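Local coordinates for protein triggering receptor expressed on myeloid cells 1 (Mus musculus, PDB 1U9K) that acts as a cell-surface receptor of innate and adaptive immunity, amplifying inflammatory responses by signalling through the adapter TYROBP/DAP12, at residues I95-P98 with P102-L105. Numbering follows the deposited sequence.
Sequences IYHP and PVVL. With ZN (zinc ion), chain D.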
ATOM      1  N   ILE A  95       5.827   0.228   6.332  1.00 18.92           N
ATOM      2  CA  ILE A  95       7.297   0.117   6.264  1.00 19.16           C
ATOM      3  C   ILE A  95       7.589  -1.379   6.315  1.00 19.32           C
ATOM      4  O   ILE A  95       7.184  -2.070   7.260  1.00 18.50           O
ATOM      5  CB  ILE A  95       7.986   0.842   7.382  1.00 18.87           C
ATOM      6  CG1 ILE A  95       7.551   2.312   7.464  1.00 19.08           C
ATOM      7  CG2 ILE A  95       9.561   0.689   7.239  1.00 22.41           C
ATOM      8  CD1 ILE A  95       7.780   3.110   6.184  1.00 21.40           C
ATOM      9  N   TYR A  96       8.307  -1.845   5.297  1.00 19.27           N
ATOM     10  CA  TYR A  96       8.640  -3.212   5.057  1.00 19.67           C
ATOM     11  C   TYR A  96      10.108  -3.511   5.324  1.00 20.22           C
ATOM     12  O   TYR A  96      11.023  -2.975   4.662  1.00 21.78           O
ATOM     13  CB  TYR A  96       8.273  -3.550   3.645  1.00 20.74           C
ATOM     14  CG  TYR A  96       8.318  -5.026   3.279  1.00 20.97           C
ATOM     15  CD1 TYR A  96       7.355  -5.922   3.734  1.00 24.11           C
ATOM     16  CD2 TYR A  96       9.306  -5.494   2.416  1.00 24.54           C
ATOM     17  CE1 TYR A  96       7.403  -7.266   3.381  1.00 26.68           C
ATOM     18  CE2 TYR A  96       9.373  -6.831   2.054  1.00 28.02           C
ATOM     19  CZ  TYR A  96       8.402  -7.705   2.521  1.00 28.06           C
ATOM     20  OH  TYR A  96       8.490  -9.011   2.158  1.00 36.50           O
ATOM     21  N   HIS A  97      10.331  -4.343   6.333  1.00 20.23           N
ATOM     22  CA  HIS A  97      11.683  -4.678   6.788  1.00 21.76           C
ATOM     23  C   HIS A  97      11.725  -6.052   7.448  1.00 22.35           C
ATOM     24  O   HIS A  97      12.037  -6.162   8.627  1.00 23.02           O
ATOM     25  CB  HIS A  97      12.202  -3.611   7.753  1.00 21.50           C
ATOM     26  CG  HIS A  97      11.197  -3.237   8.870  1.00 23.47           C
ATOM     27  ND1 HIS A  97      11.389  -2.163   9.714  1.00 26.31           N
ATOM     28  CD2 HIS A  97      10.029  -3.806   9.243  1.00 25.78           C
ATOM     29  CE1 HIS A  97      10.378  -2.088  10.560  1.00 27.19           C
ATOM     30  NE2 HIS A  97       9.539  -3.072  10.296  1.00 23.68           N
ATOM     31  N   PRO A  98      11.447  -7.110   6.695  1.00 23.91           N
ATOM     32  CA  PRO A  98      11.422  -8.441   7.292  1.00 24.36           C
ATOM     33  C   PRO A  98      12.850  -8.887   7.683  1.00 24.50           C
ATOM     34  O   PRO A  98      13.809  -8.461   7.034  1.00 23.70           O
ATOM     35  CB  PRO A  98      10.833  -9.334   6.195  1.00 25.38           C
ATOM     36  CG  PRO A  98      11.132  -8.642   4.933  1.00 25.73           C
ATOM     37  CD  PRO A  98      11.175  -7.130   5.250  1.00 24.57           C
ATOM     38  N   PRO A 102       6.257  -5.330  10.190  1.00 24.12           N
ATOM     39  CA  PRO A 102       6.027  -4.111   9.408  1.00 23.11           C
ATOM     40  C   PRO A 102       5.510  -2.976  10.313  1.00 22.76           C
ATOM     41  O   PRO A 102       4.850  -3.245  11.340  1.00 20.63           O
ATOM     42  CB  PRO A 102       5.080  -4.584   8.304  1.00 24.54           C
ATOM     43  CG  PRO A 102       5.243  -6.066   8.283  1.00 24.75           C
ATOM     44  CD  PRO A 102       5.368  -6.492   9.719  1.00 24.97           C
ATOM     45  N   VAL A 103       5.834  -1.744   9.972  1.00 20.29           N
ATOM     46  CA  VAL A 103       5.278  -0.583  10.659  1.00 21.74           C
ATOM     47  C   VAL A 103       4.129  -0.125   9.803  1.00 20.77           C
ATOM     48  O   VAL A 103       4.318   0.208   8.646  1.00 20.95           O
ATOM     49  CB  VAL A 103       6.279   0.591  10.818  1.00 22.26           C
ATOM     50  CG1 VAL A 103       5.613   1.783  11.537  1.00 24.86           C
ATOM     51  CG2 VAL A 103       7.567   0.157  11.551  1.00 24.72           C
ATOM     52  N   VAL A 104       2.935  -0.083  10.372  1.00 20.40           N
ATOM     53  CA  VAL A 104       1.751   0.310   9.621  1.00 21.42           C
ATOM     54  C   VAL A 104       1.722   1.825   9.444  1.00 21.77           C
ATOM     55  O   VAL A 104       1.808   2.553  10.414  1.00 21.68           O
ATOM     56  CB  VAL A 104       0.483  -0.191  10.338  1.00 21.46           C
ATOM     57  CG1 VAL A 104      -0.740   0.159   9.594  1.00 24.60           C
ATOM     58  CG2 VAL A 104       0.589  -1.737  10.587  1.00 21.62           C
ATOM     59  N   LEU A 105       1.639   2.285   8.200  1.00 21.31           N
ATOM     60  CA  LEU A 105       1.417   3.675   7.860  1.00 21.19           C
ATOM     61  C   LEU A 105      -0.098   3.968   7.781  1.00 23.00           C
ATOM     62  O   LEU A 105      -0.920   3.073   7.547  1.00 23.95           O
ATOM     63  CB  LEU A 105       2.076   3.982   6.524  1.00 21.15           C
ATOM     64  CG  LEU A 105       3.581   3.694   6.471  1.00 20.67           C
ATOM     65  CD1 LEU A 105       4.031   3.866   5.053  1.00 24.23           C
ATOM     66  CD2 LEU A 105       4.339   4.605   7.414  1.00 22.26           C
TER
HETATM   67 ZN    ZN D 136      12.968  -0.550   9.371  1.00 55.23          ZN
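Ile95 and Val103 form an antiparallel hydrogen-bonded pair in the hairpin of strands 89-96 and 103-113, the F and G strands of the V-type immunoglobulin domain. Its evidence is reciprocal: Ile95 N donates to Val103 O at 2.8 Å, and Val103 N returns a bond to Ile95 O at 3.0 Å. Pro102 CA adds a CA-H...O contact to Ile95 O.

Packing is tight on the side of Ile95. Its side chain lies alongside that of Val103, CB to CB 3.8 Å, and crosses Leu105 at about a right angle. CG1, beside the backbone N (chi1 -54°), leads CD1 to Leu105 CD2, 3.9 Å away; Tyr28 of helix 25-28 also touches both Ile95 and Val103. Replacing Ile95 by alanine removes CG1, CG2 and CD1, which is likely to open a gap beside Leu105 CD2 and leave Tyr28 with less to pack against.

Toward the loop the contact is narrower and partly exposed. The His97 ring meets Val103 CG2 obliquely through CE1 at 3.7 Å, while Ile95 CG2 sits above one ring face, offset toward the rim. ND1 binds a zinc ion at 2.3 Å, and NE2 is hydrogen-bonded to Asp101 O in the connecting loop. With NE2 facing a carbonyl oxygen, it probably carries the proton, leaving ND1's lone pair for the metal; the bond to the loop probably helps fix the ring's rotation, with ND1 turned to the zinc ion.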